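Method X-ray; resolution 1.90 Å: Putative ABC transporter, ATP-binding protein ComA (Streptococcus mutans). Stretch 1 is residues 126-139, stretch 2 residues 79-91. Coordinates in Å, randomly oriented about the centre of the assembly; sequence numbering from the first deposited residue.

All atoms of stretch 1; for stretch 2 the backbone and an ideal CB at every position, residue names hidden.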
ATOM      1  N   ARG A 126     -15.499   1.980   7.209  1.00 18.66           N
ATOM      2  CA  ARG A 126     -14.462   2.981   7.454  1.00 17.37           C
ATOM      3  C   ARG A 126     -13.512   3.057   6.264  1.00 14.84           C
ATOM      4  O   ARG A 126     -13.187   4.145   5.779  1.00 13.27           O
ATOM      5  CB  ARG A 126     -13.660   2.613   8.708  1.00 21.02           C
ATOM      6  CG  ARG A 126     -12.503   3.557   9.023  1.00 28.27           C
ATOM      7  CD  ARG A 126     -12.953   4.743   9.855  1.00 36.72           C
ATOM      8  NE  ARG A 126     -13.420   4.316  11.173  1.00 42.69           N
ATOM      9  CZ  ARG A 126     -13.539   5.118  12.227  1.00 44.85           C
ATOM     10  NH1 ARG A 126     -13.224   6.403  12.133  1.00 46.90           N
ATOM     11  NH2 ARG A 126     -13.977   4.631  13.381  1.00 45.12           N
ATOM     12  N   PHE A 127     -13.054   1.892   5.814  1.00 13.61           N
ATOM     13  CA  PHE A 127     -12.138   1.812   4.684  1.00 14.03           C
ATOM     14  C   PHE A 127     -12.756   2.441   3.431  1.00 14.54           C
ATOM     15  O   PHE A 127     -12.115   3.233   2.742  1.00 11.82           O
ATOM     16  CB  PHE A 127     -11.772   0.360   4.406  1.00 15.23           C
ATOM     17  CG  PHE A 127     -10.815   0.190   3.268  1.00 14.31           C
ATOM     18  CD1 PHE A 127      -9.455   0.413   3.452  1.00 18.02           C
ATOM     19  CD2 PHE A 127     -11.270  -0.193   2.011  1.00 15.05           C
ATOM     20  CE1 PHE A 127      -8.560   0.258   2.397  1.00 17.63           C
ATOM     21  CE2 PHE A 127     -10.387  -0.350   0.954  1.00 13.17           C
ATOM     22  CZ  PHE A 127      -9.030  -0.124   1.145  1.00 16.33           C
ATOM     23  N   GLN A 128     -13.998   2.067   3.143  1.00 13.82           N
ATOM     24  CA  GLN A 128     -14.722   2.595   1.984  1.00 14.48           C
ATOM     25  C   GLN A 128     -14.771   4.130   2.007  1.00 14.32           C
ATOM     26  O   GLN A 128     -14.687   4.780   0.963  1.00 14.75           O
ATOM     27  CB  GLN A 128     -16.138   2.009   1.967  1.00 13.70           C
ATOM     28  CG  GLN A 128     -16.979   2.378   0.752  1.00 15.57           C
ATOM     29  CD  GLN A 128     -18.287   1.608   0.714  1.00 15.65           C
ATOM     30  OE1 GLN A 128     -18.593   0.936  -0.269  1.00 17.64           O
ATOM     31  NE2 GLN A 128     -19.051   1.684   1.795  1.00 13.52           N
ATOM     32  N   SER A 129     -14.869   4.710   3.203  1.00 16.46           N
ATOM     33  CA  SER A 129     -14.916   6.165   3.343  1.00 16.23           C
ATOM     34  C   SER A 129     -13.597   6.864   2.993  1.00 15.39           C
ATOM     35  O   SER A 129     -13.608   7.981   2.484  1.00 15.85           O
ATOM     36  CB  SER A 129     -15.345   6.562   4.761  1.00 20.83           C
ATOM     37  OG  SER A 129     -16.645   6.078   5.059  1.00 26.84           O
ATOM     38  N   GLU A 130     -12.468   6.204   3.254  1.00 13.90           N
ATOM     39  CA  GLU A 130     -11.145   6.781   2.985  1.00 14.35           C
ATOM     40  C   GLU A 130     -10.551   6.440   1.614  1.00 12.26           C
ATOM     41  O   GLU A 130      -9.783   7.218   1.050  1.00 12.72           O
ATOM     42  CB  GLU A 130     -10.137   6.305   4.043  1.00 16.17           C
ATOM     43  CG  GLU A 130     -10.505   6.589   5.490  1.00 21.90           C
ATOM     44  CD  GLU A 130      -9.491   6.017   6.481  1.00 24.71           C
ATOM     45  OE1 GLU A 130      -9.563   6.386   7.670  1.00 26.97           O
ATOM     46  OE2 GLU A 130      -8.631   5.197   6.080  1.00 21.53           O
ATOM     47  N   TRP A 131     -10.884   5.257   1.108  1.00  9.83           N
ATOM     48  CA  TRP A 131     -10.356   4.750  -0.165  1.00  9.87           C
ATOM     49  C   TRP A 131     -10.795   5.500  -1.425  1.00 10.81           C
ATOM     50  O   TRP A 131     -11.990   5.720  -1.652  1.00 11.78           O
ATOM     51  CB  TRP A 131     -10.718   3.264  -0.278  1.00  9.51           C
ATOM     52  CG  TRP A 131     -10.095   2.498  -1.419  1.00  9.44           C
ATOM     53  CD1 TRP A 131      -8.840   2.656  -1.942  1.00 10.61           C
ATOM     54  CD2 TRP A 131     -10.679   1.392  -2.104  1.00 11.40           C
ATOM     55  NE1 TRP A 131      -8.604   1.700  -2.906  1.00  9.34           N
ATOM     56  CE2 TRP A 131      -9.720   0.912  -3.023  1.00 10.40           C
ATOM     57  CE3 TRP A 131     -11.924   0.750  -2.025  1.00 12.27           C
ATOM     58  CZ2 TRP A 131      -9.966  -0.182  -3.855  1.00 13.14           C
ATOM     59  CZ3 TRP A 131     -12.167  -0.337  -2.849  1.00 15.73           C
ATOM     60  CH2 TRP A 131     -11.189  -0.794  -3.754  1.00 13.35           C
ATOM     61  N   THR A 132      -9.821   5.882  -2.250  1.00 10.33           N
ATOM     62  CA  THR A 132     -10.100   6.582  -3.501  1.00 10.24           C
ATOM     63  C   THR A 132     -10.550   5.596  -4.575  1.00 11.81           C
ATOM     64  O   THR A 132     -11.030   6.002  -5.632  1.00 12.55           O
ATOM     65  CB  THR A 132      -8.850   7.302  -4.063  1.00 10.64           C
ATOM     66  OG1 THR A 132      -7.860   6.329  -4.425  1.00 11.63           O
ATOM     67  CG2 THR A 132      -8.267   8.274  -3.038  1.00 11.58           C
ATOM     68  N   GLY A 133     -10.386   4.306  -4.297  1.00 10.83           N
ATOM     69  CA  GLY A 133     -10.729   3.281  -5.262  1.00 11.22           C
ATOM     70  C   GLY A 133      -9.483   2.784  -5.983  1.00 12.75           C
ATOM     71  O   GLY A 133      -9.506   1.731  -6.619  1.00 12.38           O
ATOM     72  N   LEU A 134      -8.386   3.533  -5.879  1.00 10.80           N
ATOM     73  CA  LEU A 134      -7.140   3.147  -6.531  1.00 11.77           C
ATOM     74  C   LEU A 134      -6.456   1.995  -5.812  1.00 12.86           C
ATOM     75  O   LEU A 134      -6.256   2.037  -4.593  1.00 10.24           O
ATOM     76  CB  LEU A 134      -6.169   4.333  -6.622  1.00 15.46           C
ATOM     77  CG  LEU A 134      -4.827   4.010  -7.300  1.00 19.44           C
ATOM     78  CD1 LEU A 134      -5.042   3.760  -8.785  1.00 21.85           C
ATOM     79  CD2 LEU A 134      -3.841   5.145  -7.098  1.00 24.00           C
ATOM     80  N   ALA A 135      -6.116   0.960  -6.576  1.00 11.39           N
ATOM     81  CA  ALA A 135      -5.430  -0.211  -6.040  1.00 11.37           C
ATOM     82  C   ALA A 135      -4.252  -0.527  -6.955  1.00 13.28           C
ATOM     83  O   ALA A 135      -4.377  -0.473  -8.178  1.00 13.65           O
ATOM     84  CB  ALA A 135      -6.377  -1.408  -5.969  1.00 11.33           C
ATOM     85  N   ILE A 136      -3.101  -0.803  -6.354  1.00 12.41           N
ATOM     86  CA  ILE A 136      -1.900  -1.131  -7.109  1.00 13.92           C
ATOM     87  C   ILE A 136      -1.496  -2.548  -6.747  1.00 14.07           C
ATOM     88  O   ILE A 136      -1.259  -2.860  -5.576  1.00 12.60           O
ATOM     89  CB  ILE A 136      -0.740  -0.148  -6.796  1.00 16.24           C
ATOM     90  CG1 ILE A 136      -1.158   1.281  -7.156  1.00 16.69           C
ATOM     91  CG2 ILE A 136       0.523  -0.541  -7.585  1.00 17.25           C
ATOM     92  CD1 ILE A 136      -0.216   2.356  -6.646  1.00 18.80           C
ATOM     93  N   PHE A 137      -1.461  -3.410  -7.761  1.00 15.78           N
ATOM     94  CA  PHE A 137      -1.088  -4.809  -7.602  1.00 17.33           C
ATOM     95  C   PHE A 137       0.313  -5.040  -8.156  1.00 20.34           C
ATOM     96  O   PHE A 137       0.648  -4.551  -9.239  1.00 19.33           O
ATOM     97  CB  PHE A 137      -2.095  -5.710  -8.331  1.00 17.44           C
ATOM     98  CG  PHE A 137      -3.462  -5.736  -7.696  1.00 17.65           C
ATOM     99  CD1 PHE A 137      -3.817  -6.761  -6.826  1.00 17.56           C
ATOM    100  CD2 PHE A 137      -4.381  -4.724  -7.946  1.00 18.41           C
ATOM    101  CE1 PHE A 137      -5.064  -6.776  -6.209  1.00 17.08           C
ATOM    102  CE2 PHE A 137      -5.633  -4.728  -7.335  1.00 17.41           C
ATOM    103  CZ  PHE A 137      -5.974  -5.756  -6.461  1.00 15.92           C
ATOM    104  N   LEU A 138       1.130  -5.773  -7.403  1.00 20.81           N
ATOM    105  CA  LEU A 138       2.499  -6.072  -7.813  1.00 25.76           C
ATOM    106  C   LEU A 138       2.730  -7.577  -7.817  1.00 27.70           C
ATOM    107  O   LEU A 138       2.170  -8.303  -6.996  1.00 27.29           O
ATOM    108  CB  LEU A 138       3.506  -5.424  -6.857  1.00 27.78           C
ATOM    109  CG  LEU A 138       3.323  -3.968  -6.431  1.00 29.76           C
ATOM    110  CD1 LEU A 138       4.463  -3.576  -5.511  1.00 31.77           C
ATOM    111  CD2 LEU A 138       3.276  -3.052  -7.635  1.00 31.79           C
ATOM    112  N   ALA A 139       3.583  -8.035  -8.726  1.00 32.35           N
ATOM    113  CA  ALA A 139       3.904  -9.454  -8.833  1.00 37.21           C
ATOM    114  C   ALA A 139       5.297  -9.637  -9.421  1.00 39.76           C
ATOM    115  O   ALA A 139       5.681  -8.929 -10.351  1.00 39.30           O
ATOM    116  CB  ALA A 139       2.871 -10.159  -9.702  1.00 37.12           C
ATOM    117  N   UNK A  79     -10.910 -15.089  -5.632  1.00 25.34           N
ATOM    118  CA  UNK A  79      -9.609 -15.324  -6.257  1.00 25.44           C
ATOM    119  C   UNK A  79      -8.683 -14.105  -6.150  1.00 24.66           C
ATOM    120  O   UNK A  79      -7.625 -14.066  -6.778  1.00 24.12           O
ATOM    121  CB  UNK A  79      -9.801 -15.700  -7.728  1.00 25.44           C
ATOM    122  N   UNK A  80      -9.079 -13.116  -5.349  1.00 22.55           N
ATOM    123  CA  UNK A  80      -8.282 -11.904  -5.172  1.00 20.75           C
ATOM    124  C   UNK A  80      -6.906 -12.233  -4.586  1.00 21.69           C
ATOM    125  O   UNK A  80      -6.797 -13.019  -3.646  1.00 21.59           O
ATOM    126  CB  UNK A  80      -9.017 -10.912  -4.268  1.00 20.75           C
ATOM    127  N   UNK A  81      -5.861 -11.664  -5.175  1.00 21.21           N
ATOM    128  CA  UNK A  81      -4.506 -11.909  -4.698  1.00 24.21           C
ATOM    129  C   UNK A  81      -4.036 -10.815  -3.757  1.00 22.58           C
ATOM    130  O   UNK A  81      -4.022  -9.636  -4.115  1.00 24.22           O
ATOM    131  CB  UNK A  81      -3.541 -12.029  -5.880  1.00 24.21           C
ATOM    132  N   UNK A  82      -3.682 -11.220  -2.543  1.00 20.50           N
ATOM    133  CA  UNK A  82      -3.176 -10.314  -1.522  1.00 19.88           C
ATOM    134  C   UNK A  82      -1.679 -10.582  -1.407  1.00 19.77           C
ATOM    135  O   UNK A  82      -1.215 -11.676  -1.727  1.00 19.28           O
ATOM    136  CB  UNK A  82      -3.892 -10.504  -0.183  1.00 19.88           C
ATOM    137  N   UNK A  83      -0.899  -9.586  -0.959  1.00 18.53           N
ATOM    138  CA  UNK A  83      -1.349  -8.249  -0.566  1.00 16.93           C
ATOM    139  C   UNK A  83      -1.248  -7.266  -1.727  1.00 15.54           C
ATOM    140  O   UNK A  83      -0.676  -7.581  -2.773  1.00 16.42           O
ATOM    141  CB  UNK A  83      -0.530  -7.740   0.621  1.00 16.93           C
ATOM    142  N   UNK A  84      -1.866  -6.101  -1.566  1.00 14.01           N
ATOM    143  CA  UNK A  84      -1.780  -5.055  -2.578  1.00 12.49           C
ATOM    144  C   UNK A  84      -1.829  -3.683  -1.914  1.00 12.69           C
ATOM    145  O   UNK A  84      -2.058  -3.576  -0.707  1.00 14.14           O
ATOM    146  CB  UNK A  84      -2.908  -5.197  -3.601  1.00 12.49           C
ATOM    147  N   UNK A  85      -1.578  -2.641  -2.696  1.00 10.89           N
ATOM    148  CA  UNK A  85      -1.543  -1.277  -2.181  1.00 11.36           C
ATOM    149  C   UNK A  85      -2.780  -0.470  -2.556  1.00 10.46           C
ATOM    150  O   UNK A  85      -3.307  -0.623  -3.651  1.00 11.47           O
ATOM    151  CB  UNK A  85      -0.292  -0.562  -2.695  1.00 11.36           C
ATOM    152  N   UNK A  86      -3.256   0.362  -1.628  1.00 10.47           N
ATOM    153  CA  UNK A  86      -4.411   1.223  -1.888  1.00 10.23           C
ATOM    154  C   UNK A  86      -4.132   2.655  -1.461  1.00 11.67           C
ATOM    155  O   UNK A  86      -3.361   2.901  -0.528  1.00 11.26           O
ATOM    156  CB  UNK A  86      -5.649   0.693  -1.163  1.00 10.23           C
ATOM    157  N   UNK A  87      -4.760   3.597  -2.159  1.00 10.22           N
ATOM    158  CA  UNK A  87      -4.612   5.018  -1.865  1.00 12.18           C
ATOM    159  C   UNK A  87      -5.788   5.431  -0.984  1.00 11.42           C
ATOM    160  O   UNK A  87      -6.954   5.238  -1.354  1.00 10.65           O
ATOM    161  CB  UNK A  87      -4.553   5.854  -3.145  1.00 12.18           C
ATOM    162  N   UNK A  88      -5.484   5.968   0.193  1.00 12.27           N
ATOM    163  CA  UNK A  88      -6.528   6.394   1.125  1.00 13.20           C
ATOM    164  C   UNK A  88      -6.320   7.835   1.552  1.00 15.97           C
ATOM    165  O   UNK A  88      -5.185   8.266   1.771  1.00 17.50           O
ATOM    166  CB  UNK A  88      -6.557   5.483   2.354  1.00 13.20           C
ATOM    167  N   UNK A  89      -7.414   8.590   1.630  1.00 14.86           N
ATOM    168  CA  UNK A  89      -7.345   9.987   2.045  1.00 19.66           C
ATOM    169  C   UNK A  89      -7.607  10.038   3.548  1.00 22.46           C
ATOM    170  O   UNK A  89      -8.646   9.584   4.019  1.00 22.32           O
ATOM    171  CB  UNK A  89      -8.346  10.851   1.275  1.00 19.66           C
ATOM    172  N   UNK A  90      -6.640  10.541   4.304  1.00 27.72           N
ATOM    173  CA  UNK A  90      -6.793  10.639   5.751  1.00 31.85           C
ATOM    174  C   UNK A  90      -6.602  12.083   6.173  1.00 34.29           C
ATOM    175  O   UNK A  90      -5.474  12.574   6.251  1.00 34.76           O
ATOM    176  CB  UNK A  90      -5.802   9.726   6.476  1.00 31.85           C
ATOM    177  N   UNK A  91      -7.713  12.761   6.445  1.00 36.75           N
ATOM    178  CA  UNK A  91      -7.650  14.160   6.826  1.00 38.31           C
ATOM    179  C   UNK A  91      -7.108  14.934   5.642  1.00 39.50           C
ATOM    180  O   UNK A  91      -7.573  14.748   4.515  1.00 40.02           O
ATOM    181  CB  UNK A  91      -6.787  14.368   8.072  1.00 38.31           C
TER

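The strand that begins at 84 runs antiparallel to the strand through Ala 135 and Ile 136; past a beta bulge, it also pairs with Trp 131.

At position 79 stretch 1 is out of reach; the residue is Asp 79. Position 80 points sideways, and a side chain of medium length or more could reach the ring of Phe 137. An apolar one would suit, and Leu 80 brings CD1 to 3.9 Å from Phe 137 CE1. At 81 the CB lies 5.4 Å from Phe 137 CD1, where many small or polar residues would do; Thr 81 is found. Position 82 points away, leaving the choice open; it is Tyr 82. Position 83 also points away, but the peptide bond before it is cis, which strongly favours proline; it is Pro 83.

Position 84 points toward stretch 1, its CB 3.7 Å from Phe 137 CD1. A flat or branched apolar group would suit. Phe 84, with chi1 p, forms an offset stack with Phe 137, centroids 4.4 Å apart and planes at 23°.

Position 85 pairs with Ile 136: the N of 85 donates to Ile 136 O (2.9 Å) and its O accepts from Ile 136 N (2.7 Å), and its CB shares a face with that isoleucine. Beta-branched or other aliphatic residues fit; Ile 85 sets its CB 4.1 Å from Ile 136 CB.

On the other face, the CB of 86 lies 3.6 Å from Trp 131 NE1 and 4.2 Å from Phe 127 CZ. NE1 already donates to Leu 134 O, so a compact apolar group is favoured. Val 86 places CG2 3.7 Å from Phe 127 CZ.

Position 87 points toward Thr 132 and Leu 134, suiting several polar or flat side chains. His 87 receives Thr 132 CG2 over its ring face, while its backbone N donates to Leu 134 O (3.3 Å) and its O accepts from Thr 132 N (3.1 Å).

Position 88 pairs with Trp 131, and small aliphatics suit it; Val 88 CG1 lies 4.1 Å from Phe 127 CE1.

At 89, N donates to Glu 130 O (2.8 Å), and an aliphatic could reach Thr 132: Ile 89 CG1 is 3.7 Å from Thr 132 CG2.

The CB of 90 lies 5.2 Å from Glu 130 OE1, inviting a basic residue. Lys 90 NZ forms a salt bridge with Glu 130 OE1 at 2.9 Å.

Position 91 has positive phi, which favours glycine, and is Gly 91.

Stretch 2, residues 79-91: DLTYPFIVHVIKG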
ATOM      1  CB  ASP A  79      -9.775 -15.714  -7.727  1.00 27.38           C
ATOM      2  CG  ASP A  79     -10.275 -17.145  -7.914  1.00 31.26           C
ATOM      3  OD1 ASP A  79     -10.344 -17.913  -6.928  1.00 32.17           O
ATOM      4  OD2 ASP A  79     -10.593 -17.498  -9.069  1.00 32.34           O
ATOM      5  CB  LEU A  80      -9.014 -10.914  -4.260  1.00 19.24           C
ATOM      6  CG  LEU A  80      -8.379  -9.535  -4.064  1.00 19.79           C
ATOM      7  CD1 LEU A  80      -8.213  -8.840  -5.403  1.00 18.26           C
ATOM      8  CD2 LEU A  80      -9.244  -8.700  -3.135  1.00 20.91           C
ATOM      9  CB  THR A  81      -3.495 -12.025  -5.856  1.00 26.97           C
ATOM     10  OG1 THR A  81      -3.502 -10.816  -6.625  1.00 32.60           O
ATOM     11  CG2 THR A  81      -3.838 -13.208  -6.751  1.00 29.44           C
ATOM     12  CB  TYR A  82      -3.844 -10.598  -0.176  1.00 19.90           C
ATOM     13  CG  TYR A  82      -5.327 -10.322  -0.122  1.00 20.19           C
ATOM     14  CD1 TYR A  82      -5.808  -9.032   0.112  1.00 21.74           C
ATOM     15  CD2 TYR A  82      -6.253 -11.356  -0.257  1.00 22.35           C
ATOM     16  CE1 TYR A  82      -7.176  -8.781   0.215  1.00 20.61           C
ATOM     17  CE2 TYR A  82      -7.623 -11.115  -0.157  1.00 21.37           C
ATOM     18  CZ  TYR A  82      -8.075  -9.829   0.080  1.00 21.86           C
ATOM     19  OH  TYR A  82      -9.424  -9.594   0.198  1.00 22.37           O
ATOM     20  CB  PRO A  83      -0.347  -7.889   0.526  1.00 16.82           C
ATOM     21  CG  PRO A  83       0.938  -8.423  -0.057  1.00 19.41           C
ATOM     22  CD  PRO A  83       0.527  -9.781  -0.622  1.00 18.51           C
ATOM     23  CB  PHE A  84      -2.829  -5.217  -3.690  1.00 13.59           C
ATOM     24  CG  PHE A  84      -4.248  -5.210  -3.215  1.00 13.28           C
ATOM     25  CD1 PHE A  84      -4.991  -4.032  -3.218  1.00 12.98           C
ATOM     26  CD2 PHE A  84      -4.861  -6.390  -2.803  1.00 15.54           C
ATOM     27  CE1 PHE A  84      -6.322  -4.031  -2.821  1.00 15.88           C
ATOM     28  CE2 PHE A  84      -6.192  -6.400  -2.405  1.00 14.18           C
ATOM     29  CZ  PHE A  84      -6.925  -5.220  -2.413  1.00 14.27           C
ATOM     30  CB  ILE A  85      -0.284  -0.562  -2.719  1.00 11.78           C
ATOM     31  CG1 ILE A  85       0.970  -1.299  -2.232  1.00 14.63           C
ATOM     32  CG2 ILE A  85      -0.260   0.907  -2.297  1.00 11.16           C
ATOM     33  CD1 ILE A  85       2.239  -0.918  -2.972  1.00 17.40           C
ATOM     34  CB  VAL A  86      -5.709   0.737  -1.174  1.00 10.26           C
ATOM     35  CG1 VAL A  86      -6.182  -0.579  -1.777  1.00  8.60           C
ATOM     36  CG2 VAL A  86      -5.489   0.598   0.332  1.00 12.01           C
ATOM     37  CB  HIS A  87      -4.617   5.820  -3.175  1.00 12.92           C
ATOM     38  CG  HIS A  87      -4.371   7.288  -2.999  1.00 16.66           C
ATOM     39  ND1 HIS A  87      -4.761   8.222  -3.936  1.00 16.86           N
ATOM     40  CD2 HIS A  87      -3.776   7.984  -2.001  1.00 17.76           C
ATOM     41  CE1 HIS A  87      -4.419   9.429  -3.521  1.00 17.77           C
ATOM     42  NE2 HIS A  87      -3.820   9.312  -2.350  1.00 17.95           N
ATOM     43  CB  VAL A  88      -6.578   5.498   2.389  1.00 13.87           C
ATOM     44  CG1 VAL A  88      -7.005   4.084   2.018  1.00 13.74           C
ATOM     45  CG2 VAL A  88      -5.209   5.471   3.082  1.00 16.63           C
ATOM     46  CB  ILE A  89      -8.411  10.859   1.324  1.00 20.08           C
ATOM     47  CG1 ILE A  89      -8.332  10.663  -0.191  1.00 17.67           C
ATOM     48  CG2 ILE A  89      -8.226  12.334   1.688  1.00 20.69           C
ATOM     49  CD1 ILE A  89      -7.031  11.133  -0.829  1.00 17.82           C
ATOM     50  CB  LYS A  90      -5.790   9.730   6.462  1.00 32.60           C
ATOM     51  CG  LYS A  90      -5.973   8.255   6.149  1.00 33.12           C
ATOM     52  CD  LYS A  90      -5.107   7.385   7.039  1.00 35.50           C
ATOM     53  CE  LYS A  90      -5.511   7.502   8.497  1.00 36.22           C
ATOM     54  NZ  LYS A  90      -6.917   7.081   8.734  1.00 38.94           N
TER
HETATM   55  O   HOH W   1       0.654  -6.948  -4.947  1.00 37.18           O
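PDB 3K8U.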